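Local coordinates for NikO protein (Streptomyces tendae, PDB 4FQD) that acts as an enolpyruvyl transferase essential in nikkomycin biosynthesis, and is related to the MurA enzymes of bacterial cell wall synthesis, at residues A[37-42]-A[218-223]; A[179-184]-A[190-195]; A[271-276]-A[344-349]. The protein carries 4 engineered substitutions. All blocks are in the same frame, centred on the assembly; numbering follows the deposited sequence.

Contact 1: residues A[37-42]-A[218-223]; sequences LVTTVA and KPDVTD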
ATOM      1  N   LEU A  37      -6.397 -28.254   2.646  1.00 11.70           N
ATOM      2  CA  LEU A  37      -6.157 -29.639   3.024  1.00 10.70           C
ATOM      3  C   LEU A  37      -5.895 -29.749   4.520  1.00 13.39           C
ATOM      4  O   LEU A  37      -6.430 -30.630   5.189  1.00 14.97           O
ATOM      5  CB  LEU A  37      -4.969 -30.199   2.244  1.00 10.92           C
ATOM      6  CG  LEU A  37      -4.396 -31.526   2.741  1.00 15.18           C
ATOM      7  CD1 LEU A  37      -5.432 -32.633   2.663  1.00  9.93           C
ATOM      8  CD2 LEU A  37      -3.163 -31.891   1.945  1.00 19.27           C
ATOM      9  N   VAL A  38      -5.070 -28.844   5.034  1.00 14.87           N
ATOM     10  CA  VAL A  38      -4.741 -28.814   6.454  1.00 11.63           C
ATOM     11  C   VAL A  38      -5.984 -28.603   7.313  1.00 14.93           C
ATOM     12  O   VAL A  38      -6.223 -29.345   8.266  1.00 18.29           O
ATOM     13  CB  VAL A  38      -3.714 -27.707   6.768  1.00 17.58           C
ATOM     14  CG1 VAL A  38      -3.612 -27.478   8.269  1.00  9.06           C
ATOM     15  CG2 VAL A  38      -2.356 -28.059   6.175  1.00 12.52           C
ATOM     16  N   THR A  39      -6.780 -27.597   6.964  1.00 13.02           N
ATOM     17  CA  THR A  39      -7.965 -27.252   7.742  1.00 14.39           C
ATOM     18  C   THR A  39      -9.066 -28.306   7.635  1.00 13.00           C
ATOM     19  O   THR A  39      -9.821 -28.520   8.582  1.00 14.26           O
ATOM     20  CB  THR A  39      -8.526 -25.876   7.340  1.00 11.82           C
ATOM     21  OG1 THR A  39      -8.737 -25.839   5.923  1.00 17.86           O
ATOM     22  CG2 THR A  39      -7.556 -24.774   7.730  1.00 15.30           C
ATOM     23  N   THR A  40      -9.157 -28.959   6.481  1.00 14.16           N
ATOM     24  CA  THR A  40     -10.136 -30.023   6.288  1.00 13.24           C
ATOM     25  C   THR A  40      -9.766 -31.240   7.132  1.00 14.05           C
ATOM     26  O   THR A  40     -10.622 -31.850   7.774  1.00 12.30           O
ATOM     27  CB  THR A  40     -10.243 -30.438   4.809  1.00 12.06           C
ATOM     28  OG1 THR A  40     -10.609 -29.301   4.018  1.00 16.46           O
ATOM     29  CG2 THR A  40     -11.287 -31.530   4.632  1.00  9.67           C
ATOM     30  N   VAL A  41      -8.483 -31.581   7.126  1.00 12.17           N
ATOM     31  CA  VAL A  41      -7.974 -32.682   7.932  1.00 10.33           C
ATOM     32  C   VAL A  41      -8.096 -32.354   9.418  1.00 13.32           C
ATOM     33  O   VAL A  41      -8.457 -33.211  10.227  1.00 12.24           O
ATOM     34  CB  VAL A  41      -6.505 -33.003   7.576  1.00 13.71           C
ATOM     35  CG1 VAL A  41      -5.864 -33.883   8.636  1.00 14.72           C
ATOM     36  CG2 VAL A  41      -6.426 -33.667   6.208  1.00 11.93           C
ATOM     37  N   ALA A  42      -7.806 -31.104   9.765  1.00 15.68           N
ATOM     38  CA  ALA A  42      -7.906 -30.642  11.147  1.00 13.43           C
ATOM     39  C   ALA A  42      -9.334 -30.775  11.663  1.00 11.68           C
ATOM     40  O   ALA A  42      -9.558 -31.172  12.807  1.00 12.21           O
ATOM     41  CB  ALA A  42      -7.432 -29.203  11.262  1.00 11.85           C
ATOM     42  N   LYS A 218     -10.530 -16.010   3.549  1.00 11.57           N
ATOM     43  CA  LYS A 218     -10.044 -16.810   2.428  1.00 15.15           C
ATOM     44  C   LYS A 218     -10.581 -18.242   2.514  1.00 18.79           C
ATOM     45  O   LYS A 218     -10.963 -18.690   3.596  1.00 16.81           O
ATOM     46  CB  LYS A 218      -8.514 -16.801   2.401  1.00 17.02           C
ATOM     47  CG  LYS A 218      -7.912 -15.416   2.221  1.00 15.56           C
ATOM     48  CD  LYS A 218      -8.432 -14.754   0.956  1.00 15.03           C
ATOM     49  CE  LYS A 218      -7.802 -13.389   0.737  1.00 12.72           C
ATOM     50  NZ  LYS A 218      -6.335 -13.481   0.501  1.00 12.37           N
ATOM     51  N   PRO A 219     -10.619 -18.963   1.374  1.00 20.41           N
ATOM     52  CA  PRO A 219     -11.084 -20.358   1.345  1.00 21.46           C
ATOM     53  C   PRO A 219     -10.364 -21.231   2.366  1.00 18.79           C
ATOM     54  O   PRO A 219     -10.876 -22.282   2.755  1.00 16.18           O
ATOM     55  CB  PRO A 219     -10.724 -20.812  -0.069  1.00 20.40           C
ATOM     56  CG  PRO A 219     -10.800 -19.577  -0.873  1.00 18.71           C
ATOM     57  CD  PRO A 219     -10.311 -18.468   0.019  1.00 18.20           C
ATOM     58  N   ASP A 220      -9.179 -20.785   2.769  1.00 26.24           N
ATOM     59  CA  ASP A 220      -8.414 -21.379   3.853  1.00 22.02           C
ATOM     60  C   ASP A 220      -9.318 -21.677   5.046  1.00 25.04           C
ATOM     61  O   ASP A 220      -9.304 -22.778   5.598  1.00 18.91           O
ATOM     62  CB  ASP A 220      -7.323 -20.393   4.273  1.00 23.55           C
ATOM     63  CG  ASP A 220      -6.071 -21.079   4.756  1.00 30.52           C
ATOM     64  OD1 ASP A 220      -6.157 -22.250   5.175  1.00 48.92           O
ATOM     65  OD2 ASP A 220      -4.998 -20.442   4.721  1.00 43.34           O
ATOM     66  N   VAL A 221     -10.114 -20.680   5.425  1.00 18.67           N
ATOM     67  CA  VAL A 221     -11.044 -20.795   6.540  1.00 14.36           C
ATOM     68  C   VAL A 221     -12.445 -21.153   6.049  1.00 14.88           C
ATOM     69  O   VAL A 221     -13.141 -21.967   6.661  1.00 14.16           O
ATOM     70  CB  VAL A 221     -11.096 -19.476   7.343  1.00 11.48           C
ATOM     71  CG1 VAL A 221     -12.285 -19.457   8.286  1.00 16.28           C
ATOM     72  CG2 VAL A 221      -9.799 -19.271   8.108  1.00 15.28           C
ATOM     73  N   THR A 222     -12.843 -20.546   4.934  1.00 14.07           N
ATOM     74  CA  THR A 222     -14.174 -20.740   4.360  1.00 13.78           C
ATOM     75  C   THR A 222     -14.512 -22.210   4.116  1.00 12.03           C
ATOM     76  O   THR A 222     -15.604 -22.667   4.456  1.00 11.94           O
ATOM     77  CB  THR A 222     -14.336 -19.942   3.045  1.00 16.91           C
ATOM     78  OG1 THR A 222     -14.608 -18.569   3.352  1.00 21.66           O
ATOM     79  CG2 THR A 222     -15.479 -20.496   2.203  1.00 30.15           C
ATOM     80  N   ASP A 223     -13.570 -22.949   3.540  1.00 12.94           N
ATOM     81  CA  ASP A 223     -13.797 -24.357   3.233  1.00 13.01           C
ATOM     82  C   ASP A 223     -13.888 -25.225   4.487  1.00 13.01           C
ATOM     83  O   ASP A 223     -14.603 -26.226   4.498  1.00 13.47           O
ATOM     84  CB  ASP A 223     -12.718 -24.892   2.288  1.00 17.18           C
ATOM     85  CG  ASP A 223     -12.839 -24.322   0.888  1.00 24.83           C
ATOM     86  OD1 ASP A 223     -13.926 -23.808   0.547  1.00 15.45           O
ATOM     87  OD2 ASP A 223     -11.849 -24.393   0.128  1.00 24.59           O
TER
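Thr-39 meets Asp-220 through the backbone carbonyl of the aspartate. The close packing is confined to this one point. The threonine hydroxyl OG1 lies 3.1 Å from Asp-220 O. The methyl CG2 sits beside the same oxygen, with CG2 to Asp-220 O at 3.4 Å. CB of Thr-39 is 3.6 Å from Asp-220 O, so all three side-chain atoms of the threonine gather on one carbonyl oxygen. The first torsion explains this grip. OG1 stands between the backbone N and the carbonyl carbon (chi1 53°), and CG2 is anti to the carbonyl carbon. The hydroxyl can also give its proton to Ser-36 O or His-35 O in its own helix. Its bond to Asp-220 O is therefore not settled.

The two segments belong to helix 34-44 and helix 219-231. Both are helices of the beta/alpha inverse barrel of the EPSP synthase family, in which helices fill the middle and sheets form the outer wall. The CA atoms of the buried Thr-39 and Asp-220 are 7.1 Å apart, the closest CA pair across the two segments.

Away from the carbonyl the contact is loose. The two side chains cross at about a right angle, and Asp-220 OD1 comes only to 3.9 Å from Thr-39 CG2. The CB of Asp-220 points away from helix 34-44, but its carboxylate swings back. OD1 forms a salt bridge with Lys-197 of helix 192-204. A bound sulfate, probably from the crystallisation liquor, lies about 5 Å from this side chain. Asp-223 stands off residues 37-42; its OD2 makes a weak hydrogen bond to Ser-36 OG, and its OD1 pairs with Arg-292. On the far side of helix 219-231, Pro-219 and Thr-222 are partly open to solvent.

Contact 2: residues A[179-184]-A[190-195]; sequences DYTRNK and PCYSGA. With SO4 (sulfate ion), chain C.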
ATOM      1  N   ASP A 179      -8.183  -9.015  17.590  1.00 15.13           N
ATOM      2  CA  ASP A 179      -7.253  -9.156  18.702  1.00 17.94           C
ATOM      3  C   ASP A 179      -5.972  -9.851  18.249  1.00 19.53           C
ATOM      4  O   ASP A 179      -4.936  -9.757  18.905  1.00 18.32           O
ATOM      5  CB  ASP A 179      -7.901  -9.961  19.828  1.00 18.06           C
ATOM      6  CG  ASP A 179      -8.906  -9.150  20.624  1.00 25.00           C
ATOM      7  OD1 ASP A 179      -9.307  -8.061  20.159  1.00 22.95           O
ATOM      8  OD2 ASP A 179      -9.296  -9.609  21.717  1.00 19.32           O
ATOM      9  N   TYR A 180      -6.053 -10.546  17.120  1.00 15.15           N
ATOM     10  CA  TYR A 180      -4.922 -11.307  16.608  1.00 17.31           C
ATOM     11  C   TYR A 180      -4.423 -10.762  15.273  1.00 13.86           C
ATOM     12  O   TYR A 180      -3.916 -11.510  14.438  1.00 14.76           O
ATOM     13  CB  TYR A 180      -5.298 -12.783  16.489  1.00 15.93           C
ATOM     14  CG  TYR A 180      -5.821 -13.362  17.783  1.00 17.98           C
ATOM     15  CD1 TYR A 180      -4.951 -13.837  18.755  1.00 17.35           C
ATOM     16  CD2 TYR A 180      -7.185 -13.419  18.040  1.00 15.56           C
ATOM     17  CE1 TYR A 180      -5.423 -14.362  19.942  1.00 18.37           C
ATOM     18  CE2 TYR A 180      -7.666 -13.941  19.224  1.00 19.42           C
ATOM     19  CZ  TYR A 180      -6.781 -14.410  20.172  1.00 17.79           C
ATOM     20  OH  TYR A 180      -7.258 -14.932  21.352  1.00 20.32           O
ATOM     21  N   THR A 181      -4.570  -9.455  15.084  1.00 12.89           N
ATOM     22  CA  THR A 181      -4.050  -8.780  13.901  1.00 18.64           C
ATOM     23  C   THR A 181      -3.062  -7.696  14.319  1.00 17.13           C
ATOM     24  O   THR A 181      -3.204  -7.104  15.388  1.00 22.14           O
ATOM     25  CB  THR A 181      -5.178  -8.132  13.073  1.00 15.40           C
ATOM     26  OG1 THR A 181      -5.789  -7.081  13.831  1.00 14.05           O
ATOM     27  CG2 THR A 181      -6.232  -9.162  12.705  1.00 12.67           C
ATOM     28  N   ARG A 182      -2.061  -7.442  13.482  1.00 19.23           N
ATOM     29  CA  ARG A 182      -1.091  -6.389  13.769  1.00 16.88           C
ATOM     30  C   ARG A 182      -1.737  -5.015  13.627  1.00 15.00           C
ATOM     31  O   ARG A 182      -1.601  -4.162  14.503  1.00 16.30           O
ATOM     32  CB  ARG A 182       0.126  -6.492  12.846  1.00 23.50           C
ATOM     33  CG  ARG A 182       1.141  -5.376  13.061  1.00 24.37           C
ATOM     34  CD  ARG A 182       2.245  -5.385  12.013  1.00 42.43           C
ATOM     35  NE  ARG A 182       3.128  -6.541  12.138  1.00 50.39           N
ATOM     36  CZ  ARG A 182       3.155  -7.558  11.280  1.00 43.86           C
ATOM     37  NH1 ARG A 182       2.349  -7.561  10.228  1.00 31.96           N
ATOM     38  NH2 ARG A 182       3.993  -8.567  11.474  1.00 37.29           N
ATOM     39  N   ASN A 183      -2.440  -4.811  12.518  1.00 21.94           N
ATOM     40  CA  ASN A 183      -3.151  -3.562  12.277  1.00 13.73           C
ATOM     41  C   ASN A 183      -4.659  -3.791  12.245  1.00 12.56           C
ATOM     42  O   ASN A 183      -5.167  -4.518  11.391  1.00 11.41           O
ATOM     43  CB  ASN A 183      -2.685  -2.921  10.968  1.00 11.87           C
ATOM     44  CG  ASN A 183      -3.157  -1.487  10.821  1.00 16.70           C
ATOM     45  OD1 ASN A 183      -4.283  -1.231  10.395  1.00 14.25           O
ATOM     46  ND2 ASN A 183      -2.292  -0.541  11.172  1.00 12.94           N
ATOM     47  N   LYS A 184      -5.366  -3.167  13.184  1.00 18.25           N
ATOM     48  CA  LYS A 184      -6.803  -3.372  13.338  1.00 14.43           C
ATOM     49  C   LYS A 184      -7.595  -2.808  12.162  1.00 12.63           C
ATOM     50  O   LYS A 184      -8.568  -3.413  11.713  1.00 18.39           O
ATOM     51  CB  LYS A 184      -7.294  -2.727  14.636  1.00 11.02           C
ATOM     52  CG  LYS A 184      -6.433  -3.023  15.852  1.00 19.36           C
ATOM     53  CD  LYS A 184      -6.898  -4.256  16.603  1.00 21.13           C
ATOM     54  CE  LYS A 184      -6.051  -4.468  17.849  1.00 26.95           C
ATOM     55  NZ  LYS A 184      -6.525  -5.607  18.683  1.00 30.01           N
ATOM     56  N   PRO A 190       0.130 -11.740  11.062  1.00 19.42           N
ATOM     57  CA  PRO A 190       0.616 -13.116  10.918  1.00 22.53           C
ATOM     58  C   PRO A 190      -0.131 -14.104  11.815  1.00 20.96           C
ATOM     59  O   PRO A 190      -0.075 -15.310  11.571  1.00 18.23           O
ATOM     60  CB  PRO A 190       2.080 -13.009  11.350  1.00 24.80           C
ATOM     61  CG  PRO A 190       2.093 -11.874  12.315  1.00 19.62           C
ATOM     62  CD  PRO A 190       1.077 -10.891  11.806  1.00 18.91           C
ATOM     63  N   CYS A 191      -0.826 -13.593  12.829  1.00 14.81           N
ATOM     64  CA  CYS A 191      -1.550 -14.435  13.779  1.00 19.49           C
ATOM     65  C   CYS A 191      -3.047 -14.486  13.456  1.00 19.65           C
ATOM     66  O   CYS A 191      -3.812 -15.201  14.104  1.00 17.44           O
ATOM     67  CB  CYS A 191      -1.331 -13.925  15.209  1.00 19.55           C
ATOM     68  SG  CYS A 191       0.413 -13.806  15.713  1.00 21.96           S
ATOM     69  N   TYR A 192      -3.454 -13.731  12.441  1.00 16.07           N
ATOM     70  CA  TYR A 192      -4.865 -13.585  12.101  1.00 12.21           C
ATOM     71  C   TYR A 192      -5.486 -14.909  11.661  1.00 17.19           C
ATOM     72  O   TYR A 192      -6.394 -15.422  12.316  1.00 12.19           O
ATOM     73  CB  TYR A 192      -5.033 -12.523  11.009  1.00 12.76           C
ATOM     74  CG  TYR A 192      -6.457 -12.063  10.776  1.00 11.16           C
ATOM     75  CD1 TYR A 192      -7.485 -12.419  11.642  1.00  9.50           C
ATOM     76  CD2 TYR A 192      -6.773 -11.276   9.677  1.00 10.29           C
ATOM     77  CE1 TYR A 192      -8.785 -12.000  11.419  1.00  9.54           C
ATOM     78  CE2 TYR A 192      -8.065 -10.854   9.446  1.00  9.99           C
ATOM     79  CZ  TYR A 192      -9.066 -11.217  10.318  1.00 15.86           C
ATOM     80  OH  TYR A 192     -10.353 -10.790  10.081  1.00 12.33           O
ATOM     81  N   SER A 193      -4.991 -15.461  10.559  1.00 14.60           N
ATOM     82  CA  SER A 193      -5.588 -16.651   9.962  1.00 15.09           C
ATOM     83  C   SER A 193      -5.551 -17.866  10.887  1.00 16.10           C
ATOM     84  O   SER A 193      -6.520 -18.618  10.967  1.00 14.47           O
ATOM     85  CB  SER A 193      -4.915 -16.979   8.626  1.00 17.45           C
ATOM     86  OG  SER A 193      -3.567 -17.365   8.812  1.00 23.40           O
ATOM     87  N   GLY A 194      -4.435 -18.051  11.584  1.00 17.31           N
ATOM     88  CA  GLY A 194      -4.276 -19.181  12.481  1.00 12.68           C
ATOM     89  C   GLY A 194      -5.214 -19.131  13.672  1.00 13.89           C
ATOM     90  O   GLY A 194      -5.731 -20.160  14.109  1.00 10.89           O
ATOM     91  N   ALA A 195      -5.435 -17.930  14.197  1.00 14.35           N
ATOM     92  CA  ALA A 195      -6.314 -17.747  15.346  1.00 13.26           C
ATOM     93  C   ALA A 195      -7.765 -18.060  14.993  1.00 16.30           C
ATOM     94  O   ALA A 195      -8.506 -18.608  15.808  1.00 11.51           O
ATOM     95  CB  ALA A 195      -6.194 -16.331  15.886  1.00 12.24           C
TER
HETATM   96  S   SO4 C 501      -1.499 -20.003   8.687  1.00 44.01           S
HETATM   97  O1  SO4 C 501      -2.862 -20.068   9.206  1.00 26.60           O
HETATM   98  O2  SO4 C 501      -0.990 -21.357   8.484  1.00 29.46           O
HETATM   99  O3  SO4 C 501      -1.502 -19.287   7.415  1.00 59.60           O
HETATM  100  O4  SO4 C 501      -0.647 -19.298   9.641  1.00 27.28           O
HETATM  101  O   HOH W   1      -1.581 -10.960  13.650  1.00 20.43           O
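The strand-to-helix connection of a beta-alpha-beta unit, between strand 174-176 and helix 192-204, folds back on the start of that helix, setting Tyr-180 against Ala-195 and Thr-181 against Tyr-192. The methyl of Ala-195 lies over one face of the Tyr-180 ring. Its CB is 4.0 Å from the ring centroid and 3.5 Å from Tyr-180 CG, a CH-pi contact near the root of the ring. The far end of that ring leads away, and Tyr-180 OH is hydrogen-bonded to Asp-146.

Thr-181 CG2 sits over a face of the Tyr-192 ring, 3.6 Å from its centroid and 17° off the normal. The two side chains run side by side in the same direction. Tyr-192 has CG anti to the backbone N (chi1 -167°), which lays the ring alongside the loop. Its OH is hydrogen-bonded to His-214 O and Arg-337. With an alanine in place of Tyr-192, the Thr-181 methyl would probably face a gap, and Arg-337 would lose its hydroxyl partner.

A water links the backbones, donating to Tyr-180 O and accepting from Cys-191 N at 2.9 Å. The chain of Arg-182 bends at chi3 (-69°), and Pro-190 CD lies over a face of its guanidinium, 3.7 Å from NH2. Ser-193 turns from the loop and gives its OG proton to sulfate O1 at 2.8 Å; Lys-197 binds the same ion. Asn-183 and Lys-184 are hydrogen-bonded to Asp-385 of the second subunit. The contact packs a beta-alpha-beta crossover connection onto the first turn of its helix, strand 209-213 pairing in parallel with strand 174-176.

Contact 3: residues A[271-276]-A[344-349]; sequences WICAGV and QPFLAL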
ATOM      1  N   TRP A 271       1.585 -20.433 -12.071  1.00 10.34           N
ATOM      2  CA  TRP A 271       1.464 -20.819 -13.473  1.00 12.38           C
ATOM      3  C   TRP A 271       1.093 -19.646 -14.376  1.00 11.96           C
ATOM      4  O   TRP A 271       1.513 -19.589 -15.532  1.00 13.28           O
ATOM      5  CB  TRP A 271       0.463 -21.965 -13.640  1.00 10.68           C
ATOM      6  CG  TRP A 271       0.975 -23.277 -13.137  1.00 17.25           C
ATOM      7  CD1 TRP A 271       0.442 -24.037 -12.138  1.00 16.40           C
ATOM      8  CD2 TRP A 271       2.133 -23.981 -13.602  1.00 18.15           C
ATOM      9  NE1 TRP A 271       1.192 -25.174 -11.956  1.00 21.29           N
ATOM     10  CE2 TRP A 271       2.237 -25.162 -12.844  1.00 14.86           C
ATOM     11  CE3 TRP A 271       3.090 -23.728 -14.591  1.00 14.00           C
ATOM     12  CZ2 TRP A 271       3.257 -26.088 -13.039  1.00 17.99           C
ATOM     13  CZ3 TRP A 271       4.102 -24.648 -14.784  1.00 16.18           C
ATOM     14  CH2 TRP A 271       4.178 -25.814 -14.013  1.00 19.76           C
ATOM     15  N   ILE A 272       0.302 -18.718 -13.848  1.00 12.38           N
ATOM     16  CA  ILE A 272      -0.038 -17.505 -14.582  1.00 10.78           C
ATOM     17  C   ILE A 272       1.227 -16.684 -14.817  1.00 13.80           C
ATOM     18  O   ILE A 272       1.450 -16.166 -15.913  1.00 12.46           O
ATOM     19  CB  ILE A 272      -1.083 -16.659 -13.831  1.00 10.73           C
ATOM     20  CG1 ILE A 272      -2.429 -17.388 -13.796  1.00 11.85           C
ATOM     21  CG2 ILE A 272      -1.245 -15.297 -14.486  1.00  8.08           C
ATOM     22  CD1 ILE A 272      -3.494 -16.669 -12.994  1.00  9.81           C
ATOM     23  N   CYS A 273       2.057 -16.585 -13.783  1.00 11.26           N
ATOM     24  CA  CYS A 273       3.335 -15.893 -13.884  1.00 12.74           C
ATOM     25  C   CYS A 273       4.237 -16.570 -14.911  1.00 13.94           C
ATOM     26  O   CYS A 273       4.920 -15.903 -15.687  1.00 12.01           O
ATOM     27  CB  CYS A 273       4.030 -15.854 -12.521  1.00 11.47           C
ATOM     28  SG  CYS A 273       5.681 -15.117 -12.541  1.00 17.14           S
ATOM     29  N   ALA A 274       4.224 -17.898 -14.912  1.00 13.03           N
ATOM     30  CA  ALA A 274       5.040 -18.676 -15.837  1.00 10.95           C
ATOM     31  C   ALA A 274       4.545 -18.543 -17.275  1.00 16.10           C
ATOM     32  O   ALA A 274       5.340 -18.387 -18.201  1.00 12.52           O
ATOM     33  CB  ALA A 274       5.068 -20.139 -15.417  1.00 11.86           C
ATOM     34  N   GLY A 275       3.228 -18.608 -17.454  1.00 13.30           N
ATOM     35  CA  GLY A 275       2.631 -18.509 -18.773  1.00 12.24           C
ATOM     36  C   GLY A 275       2.861 -17.163 -19.436  1.00 14.51           C
ATOM     37  O   GLY A 275       3.085 -17.085 -20.643  1.00 15.38           O
ATOM     38  N   VAL A 276       2.809 -16.101 -18.641  1.00 13.49           N
ATOM     39  CA  VAL A 276       2.995 -14.747 -19.152  1.00 13.87           C
ATOM     40  C   VAL A 276       4.440 -14.494 -19.585  1.00 12.45           C
ATOM     41  O   VAL A 276       4.688 -13.847 -20.606  1.00 10.03           O
ATOM     42  CB  VAL A 276       2.567 -13.690 -18.104  1.00 10.65           C
ATOM     43  CG1 VAL A 276       3.037 -12.302 -18.502  1.00  9.96           C
ATOM     44  CG2 VAL A 276       1.058 -13.708 -17.918  1.00 10.41           C
ATOM     45  N   GLN A 344       2.994 -12.327  -3.645  1.00 17.31           N
ATOM     46  CA  GLN A 344       3.871 -11.174  -3.842  1.00 14.05           C
ATOM     47  C   GLN A 344       5.195 -11.423  -4.598  1.00 13.89           C
ATOM     48  O   GLN A 344       5.573 -10.607  -5.440  1.00 14.34           O
ATOM     49  CB  GLN A 344       4.104 -10.455  -2.504  1.00 13.10           C
ATOM     50  CG  GLN A 344       5.545 -10.103  -2.209  1.00 21.13           C
ATOM     51  CD  GLN A 344       5.983 -10.589  -0.844  1.00 32.73           C
ATOM     52  OE1 GLN A 344       7.062 -11.161  -0.695  1.00 43.45           O
ATOM     53  NE2 GLN A 344       5.147 -10.362   0.164  1.00 27.58           N
ATOM     54  N   PRO A 345       5.903 -12.535  -4.312  1.00 14.09           N
ATOM     55  CA  PRO A 345       7.156 -12.742  -5.053  1.00 12.33           C
ATOM     56  C   PRO A 345       6.957 -12.889  -6.562  1.00 14.22           C
ATOM     57  O   PRO A 345       7.799 -12.436  -7.339  1.00 15.29           O
ATOM     58  CB  PRO A 345       7.695 -14.052  -4.469  1.00 11.87           C
ATOM     59  CG  PRO A 345       7.102 -14.131  -3.114  1.00 12.80           C
ATOM     60  CD  PRO A 345       5.733 -13.541  -3.247  1.00 15.62           C
ATOM     61  N   PHE A 346       5.857 -13.513  -6.968  1.00 10.12           N
ATOM     62  CA  PHE A 346       5.577 -13.709  -8.385  1.00 13.04           C
ATOM     63  C   PHE A 346       5.145 -12.405  -9.048  1.00 12.99           C
ATOM     64  O   PHE A 346       5.386 -12.191 -10.235  1.00 15.96           O
ATOM     65  CB  PHE A 346       4.514 -14.791  -8.573  1.00  9.20           C
ATOM     66  CG  PHE A 346       4.858 -16.092  -7.911  1.00 12.90           C
ATOM     67  CD1 PHE A 346       5.732 -16.981  -8.514  1.00 11.82           C
ATOM     68  CD2 PHE A 346       4.314 -16.424  -6.682  1.00 10.57           C
ATOM     69  CE1 PHE A 346       6.055 -18.178  -7.906  1.00 14.98           C
ATOM     70  CE2 PHE A 346       4.632 -17.619  -6.068  1.00 12.28           C
ATOM     71  CZ  PHE A 346       5.503 -18.498  -6.680  1.00 16.97           C
ATOM     72  N   LEU A 347       4.509 -11.535  -8.271  1.00 13.24           N
ATOM     73  CA  LEU A 347       4.111 -10.225  -8.763  1.00  9.34           C
ATOM     74  C   LEU A 347       5.329  -9.318  -8.890  1.00 12.85           C
ATOM     75  O   LEU A 347       5.359  -8.409  -9.721  1.00 10.76           O
ATOM     76  CB  LEU A 347       3.071  -9.601  -7.831  1.00  9.61           C
ATOM     77  CG  LEU A 347       1.773 -10.400  -7.696  1.00 12.41           C
ATOM     78  CD1 LEU A 347       0.861  -9.784  -6.651  1.00 14.83           C
ATOM     79  CD2 LEU A 347       1.067 -10.491  -9.039  1.00 12.31           C
ATOM     80  N   ALA A 348       6.334  -9.574  -8.059  1.00 11.53           N
ATOM     81  CA  ALA A 348       7.587  -8.831  -8.115  1.00 10.48           C
ATOM     82  C   ALA A 348       8.332  -9.155  -9.403  1.00 12.11           C
ATOM     83  O   ALA A 348       8.920  -8.274 -10.030  1.00 15.09           O
ATOM     84  CB  ALA A 348       8.450  -9.153  -6.907  1.00  9.19           C
ATOM     85  N   LEU A 349       8.303 -10.425  -9.792  1.00  8.32           N
ATOM     86  CA  LEU A 349       8.950 -10.863 -11.023  1.00 12.86           C
ATOM     87  C   LEU A 349       8.251 -10.265 -12.239  1.00 13.32           C
ATOM     88  O   LEU A 349       8.901  -9.868 -13.206  1.00 14.32           O
ATOM     89  CB  LEU A 349       8.957 -12.390 -11.113  1.00 10.89           C
ATOM     90  CG  LEU A 349       9.599 -12.998 -12.361  1.00  9.62           C
ATOM     91  CD1 LEU A 349      11.018 -12.482 -12.544  1.00  6.81           C
ATOM     92  CD2 LEU A 349       9.584 -14.516 -12.281  1.00  8.53           C
TER
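Cys-273 points from helix 265-278 toward helix 344-351, where it meets Phe-346 and Leu-349. Both helices are buried in the beta/alpha inverse barrel of the EPSP synthase family. The Cys-273 side chain carries the contact. SG is anti to the backbone N (chi1 176°), which carries it outward to helix 344-351.

Phe-346 meets the cysteine with its root and its rim. The CB atoms of Cys-273 and Phe-346 are 4.1 Å apart. SG lies at the edge of the phenylalanine ring, near its plane, and not over a face. The ring itself runs on along helix 265-278, where it touches Ile-266, Val-269 and Thr-270. It also reaches Ala-413 of helix 409-419.

Leu-349, one turn further on, also points at helix 265-278. Its side chain packs on Leu-277, and on Val-414 and Ala-418 of helix 409-419. The joint is small, 124 Å² over both sides, and its side-chain contacts are apolar. The thiol touches two unlike neighbours: SG is 3.7 Å from the carbonyl oxygen Phe-346 O and 4.0 Å from Leu-349 CD2.

How the contacts relate
After strands 14-19 and 27-29, the chain enters helix 34-44, where contact 1 begins. Contact 1 closes a long loop of 175 residues when the chain returns in helix 219-231. Contact 2 falls within that loop and closes a short one of five residues, seating a loop on its own following helix, 192-204. Contact 3 follows in series and joins helix 265-278 to helix 344-351, beside helix 409-419, across 67 residues. No two contacts cross. The centres of contacts 1 and 2 are about 17 Å apart. They are related through Lys-197, which pairs with Asp-220 and holds the sulfate bound by Ser-193. The centre of contact 3 is about 25 Å from that of contact 1.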